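Side-chain contact in probable starch synthase 4, chloroplastic/amyloplastic (Arabidopsis thaliana, PDB 6GNE), which is a probable starch synthase of plastids, a glycosyltransferase of the GT-B fold with ADP held in its ligand pocket: residues K322-I327 / R354-I359. Sequence-based numbering, arbitrary orientation.
With ADP (adenosine-5'-diphosphate), chain F.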
ATOM      1  N   LYS A 322       6.062   8.538   8.019  1.00 30.18           N
ATOM      2  CA  LYS A 322       6.017   7.494   9.031  1.00 29.72           C
ATOM      3  C   LYS A 322       6.450   7.949  10.445  1.00 30.35           C
ATOM      4  O   LYS A 322       6.480   7.139  11.372  1.00 29.25           O
ATOM      5  CB  LYS A 322       6.891   6.327   8.566  1.00 29.73           C
ATOM      6  CG  LYS A 322       6.465   5.764   7.226  1.00 30.23           C
ATOM      7  CD  LYS A 322       5.081   5.101   7.284  1.00 29.32           C
ATOM      8  CE  LYS A 322       4.782   4.352   6.009  1.00 28.80           C
ATOM      9  NZ  LYS A 322       3.360   3.976   5.884  1.00 28.45           N
ATOM     10  N   GLY A 323       6.761   9.237  10.599  1.00 31.53           N
ATOM     11  CA  GLY A 323       7.142   9.796  11.879  1.00 34.02           C
ATOM     12  C   GLY A 323       8.518   9.274  12.308  1.00 34.49           C
ATOM     13  O   GLY A 323       8.655   8.660  13.358  1.00 33.24           O
ATOM     14  N   VAL A 324       9.521   9.492  11.470  1.00 35.57           N
ATOM     15  CA  VAL A 324      10.843   8.927  11.723  1.00 36.95           C
ATOM     16  C   VAL A 324      11.536   9.441  12.987  1.00 38.86           C
ATOM     17  O   VAL A 324      12.335   8.696  13.575  1.00 37.97           O
ATOM     18  CB  VAL A 324      11.820   9.107  10.540  1.00 38.04           C
ATOM     19  CG1 VAL A 324      11.495   8.046   9.479  1.00 37.66           C
ATOM     20  CG2 VAL A 324      11.845  10.542  10.016  1.00 38.63           C
ATOM     21  N   HIS A 325      11.247  10.693  13.386  1.00 40.37           N
ATOM     22  CA  HIS A 325      11.794  11.232  14.633  1.00 40.95           C
ATOM     23  C   HIS A 325      11.218  10.464  15.829  1.00 37.91           C
ATOM     24  O   HIS A 325      11.960  10.196  16.782  1.00 37.28           O
ATOM     25  CB  HIS A 325      11.574  12.759  14.770  1.00 43.84           C
ATOM     26  CG  HIS A 325      12.331  13.563  13.755  1.00 47.95           C
ATOM     27  ND1 HIS A 325      13.701  13.489  13.625  1.00 50.17           N
ATOM     28  CD2 HIS A 325      11.907  14.441  12.804  1.00 49.66           C
ATOM     29  CE1 HIS A 325      14.090  14.283  12.639  1.00 53.10           C
ATOM     30  NE2 HIS A 325      13.020  14.873  12.126  1.00 51.25           N
ATOM     31  N   LEU A 326       9.925  10.131  15.758  1.00 33.88           N
ATOM     32  CA  LEU A 326       9.274   9.294  16.764  1.00 33.14           C
ATOM     33  C   LEU A 326       9.761   7.853  16.767  1.00 31.80           C
ATOM     34  O   LEU A 326       9.861   7.253  17.822  1.00 31.52           O
ATOM     35  CB  LEU A 326       7.741   9.327  16.620  1.00 32.23           C
ATOM     36  CG  LEU A 326       7.144  10.702  16.893  1.00 33.35           C
ATOM     37  CD1 LEU A 326       5.665  10.675  16.569  1.00 32.04           C
ATOM     38  CD2 LEU A 326       7.426  11.145  18.354  1.00 34.78           C
ATOM     39  N   ILE A 327      10.070   7.305  15.599  1.00 30.97           N
ATOM     40  CA  ILE A 327      10.646   5.978  15.518  1.00 30.67           C
ATOM     41  C   ILE A 327      12.030   5.976  16.174  1.00 32.75           C
ATOM     42  O   ILE A 327      12.328   5.106  16.992  1.00 32.34           O
ATOM     43  CB  ILE A 327      10.741   5.482  14.079  1.00 29.62           C
ATOM     44  CG1 ILE A 327       9.320   5.245  13.539  1.00 29.57           C
ATOM     45  CG2 ILE A 327      11.506   4.182  14.002  1.00 29.18           C
ATOM     46  CD1 ILE A 327       9.218   5.032  12.044  1.00 29.18           C
ATOM     47  N   ARG A 354      21.464   7.852   6.629  1.00 52.62           N
ATOM     48  CA  ARG A 354      22.688   8.170   7.379  1.00 54.80           C
ATOM     49  C   ARG A 354      22.408   8.246   8.916  1.00 54.51           C
ATOM     50  O   ARG A 354      23.184   7.745   9.719  1.00 54.82           O
ATOM     51  CB  ARG A 354      23.251   9.479   6.817  1.00 57.01           C
ATOM     52  CG  ARG A 354      24.700   9.806   7.092  1.00 60.94           C
ATOM     53  CD  ARG A 354      25.336  10.585   5.961  1.00 63.92           C
ATOM     54  NE  ARG A 354      24.609  11.847   5.728  1.00 64.80           N
ATOM     55  CZ  ARG A 354      23.880  12.172   4.649  1.00 64.69           C
ATOM     56  NH1 ARG A 354      23.787  11.386   3.564  1.00 64.06           N
ATOM     57  NH2 ARG A 354      23.263  13.361   4.621  1.00 65.07           N
ATOM     58  N   GLU A 355      21.277   8.830   9.301  1.00 53.58           N
ATOM     59  CA  GLU A 355      20.889   8.993  10.712  1.00 55.11           C
ATOM     60  C   GLU A 355      20.639   7.631  11.374  1.00 52.58           C
ATOM     61  O   GLU A 355      21.098   7.386  12.496  1.00 54.20           O
ATOM     62  CB  GLU A 355      19.630   9.878  10.814  1.00 58.18           C
ATOM     63  CG  GLU A 355      19.212  10.390  12.201  1.00 61.22           C
ATOM     64  CD  GLU A 355      17.734  10.862  12.224  1.00 67.65           C
ATOM     65  OE1 GLU A 355      17.033  10.730  13.270  1.00 72.10           O
ATOM     66  OE2 GLU A 355      17.213  11.351  11.180  1.00 71.59           O
ATOM     67  N   PHE A 356      19.936   6.746  10.673  1.00 47.84           N
ATOM     68  CA  PHE A 356      19.673   5.402  11.178  1.00 44.40           C
ATOM     69  C   PHE A 356      20.909   4.506  11.131  1.00 45.36           C
ATOM     70  O   PHE A 356      21.102   3.685  12.019  1.00 44.51           O
ATOM     71  CB  PHE A 356      18.456   4.767  10.477  1.00 41.75           C
ATOM     72  CG  PHE A 356      17.151   5.262  11.021  1.00 39.46           C
ATOM     73  CD1 PHE A 356      16.612   6.479  10.595  1.00 38.89           C
ATOM     74  CD2 PHE A 356      16.511   4.578  12.030  1.00 38.57           C
ATOM     75  CE1 PHE A 356      15.452   6.979  11.128  1.00 37.88           C
ATOM     76  CE2 PHE A 356      15.337   5.082  12.581  1.00 37.69           C
ATOM     77  CZ  PHE A 356      14.807   6.276  12.116  1.00 37.58           C
ATOM     78  N   GLU A 357      21.739   4.677  10.106  1.00 46.68           N
ATOM     79  CA  GLU A 357      23.013   3.970  10.004  1.00 49.73           C
ATOM     80  C   GLU A 357      23.898   4.229  11.231  1.00 52.02           C
ATOM     81  O   GLU A 357      24.601   3.325  11.678  1.00 52.45           O
ATOM     82  CB  GLU A 357      23.783   4.357   8.725  1.00 52.05           C
ATOM     83  CG  GLU A 357      23.443   3.464   7.528  1.00 52.67           C
ATOM     84  CD  GLU A 357      23.926   3.982   6.168  1.00 54.89           C
ATOM     85  OE1 GLU A 357      23.454   3.417   5.156  1.00 54.34           O
ATOM     86  OE2 GLU A 357      24.758   4.928   6.099  1.00 58.18           O
ATOM     87  N   GLY A 358      23.850   5.464  11.755  1.00 51.95           N
ATOM     88  CA  GLY A 358      24.579   5.851  12.973  1.00 53.23           C
ATOM     89  C   GLY A 358      24.061   5.160  14.221  1.00 51.92           C
ATOM     90  O   GLY A 358      24.824   4.667  15.049  1.00 51.29           O
ATOM     91  N   ILE A 359      22.744   5.104  14.335  1.00 50.99           N
ATOM     92  CA  ILE A 359      22.091   4.398  15.437  1.00 50.77           C
ATOM     93  C   ILE A 359      22.404   2.898  15.374  1.00 53.43           C
ATOM     94  O   ILE A 359      22.594   2.258  16.397  1.00 54.35           O
ATOM     95  CB  ILE A 359      20.567   4.612  15.417  1.00 46.85           C
ATOM     96  CG1 ILE A 359      20.232   6.080  15.671  1.00 45.63           C
ATOM     97  CG2 ILE A 359      19.904   3.755  16.482  1.00 46.84           C
ATOM     98  CD1 ILE A 359      18.877   6.509  15.207  1.00 43.91           C
TER
HETATM   99  PB  ADP F 601       3.256   2.193   2.763  1.00 27.46           P
HETATM  100  O1B ADP F 601       2.330   1.870   1.629  1.00 28.85           O
HETATM  101  O2B ADP F 601       4.639   1.615   2.686  1.00 27.40           O
HETATM  102  O3B ADP F 601       3.296   3.682   3.021  1.00 28.09           O
HETATM  103  PA  ADP F 601       1.589   0.289   4.149  1.00 28.50           P
HETATM  104  O1A ADP F 601       1.440  -0.033   5.607  1.00 29.64           O
HETATM  105  O2A ADP F 601       0.299   0.583   3.427  1.00 30.69           O
HETATM  106  O3A ADP F 601       2.624   1.521   4.081  1.00 27.33           O
HETATM  107  O5' ADP F 601       2.318  -0.903   3.357  1.00 28.95           O
HETATM  108  C5' ADP F 601       3.608  -1.389   3.729  1.00 29.36           C
HETATM  109  C4' ADP F 601       3.912  -2.815   3.235  1.00 28.85           C
HETATM  110  O4' ADP F 601       5.305  -2.928   2.906  1.00 28.56           O
HETATM  111  C3' ADP F 601       3.695  -3.877   4.293  1.00 28.13           C
HETATM  112  O3' ADP F 601       3.422  -5.109   3.648  1.00 27.88           O
HETATM  113  C2' ADP F 601       5.033  -3.976   4.978  1.00 27.70           C
HETATM  114  O2' ADP F 601       5.234  -5.223   5.619  1.00 28.75           O
HETATM  115  C1' ADP F 601       5.961  -3.817   3.810  1.00 28.36           C
HETATM  116  N9  ADP F 601       7.273  -3.231   4.162  1.00 29.82           N
HETATM  117  C8  ADP F 601       7.549  -1.943   4.398  1.00 29.22           C
HETATM  118  N7  ADP F 601       8.869  -1.778   4.638  1.00 29.29           N
HETATM  119  C5  ADP F 601       9.461  -2.979   4.552  1.00 29.69           C
HETATM  120  C6  ADP F 601      10.845  -3.528   4.702  1.00 29.92           C
HETATM  121  N6  ADP F 601      11.877  -2.704   5.014  1.00 28.33           N
HETATM  122  N1  ADP F 601      11.011  -4.869   4.521  1.00 29.74           N
HETATM  123  C2  ADP F 601       9.958  -5.676   4.231  1.00 30.03           C
HETATM  124  N3  ADP F 601       8.696  -5.237   4.093  1.00 29.05           N
HETATM  125  C4  ADP F 601       8.396  -3.931   4.241  1.00 29.65           C
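Phe356 of helix 350-362 reaches across to Val324 and Ile327, in the first turn of helix 324-336. Its CB leaves the backbone toward the facing helix, and with CG set anti to its own carbonyl carbon (chi1 -79°) the ring is carried in between the two helices; Val324 and Phe356 are the residues whose CA atoms come closest across the contact, 9.5 Å apart. Farther out, three ring atoms meet two residues. CE1 lies against Val324 CB at 4.3 Å. The outermost atom, CZ, approaches Val324 O at 3.8 Å, with the oxygen at the ring edge and near its plane, a contact rather than a hydrogen bond. CE2 meets Ile327 CG2 at 4.2 Å, the methyl arriving obliquely and the two side chains crossing at roughly a right angle. Ile327 offers this branch because CG2 is anti to its backbone N, leaving CG1 beside that nitrogen. No hydrogen bond joins the two segments. On the more open flank, Glu355 OE1 stays 4.3 Å from His325 ND1, close enough for a possible electrostatic influence, and also forms a long, weak ion pair with Arg328.

Gly323 is the N-cap; its O accepts a bond from Ile327 N. Just before it, Lys322 bends at chi2 and sends NZ to ADP, 2.9 Å from O3B and 3.1 Å from O3A. The same NZ also forms a salt bridge with Glu397. Ile327 also packs on Cys314 and Thr316 of strand 311-317, while Phe356 touches Leu373. Helices 324-336 and 350-362 thus join side by side as consecutive helices of the Rossmann-like β/α domain, following the neighbouring parallel strands 311-317 and 340-346, with the ADP pocket beside the start of the first helix.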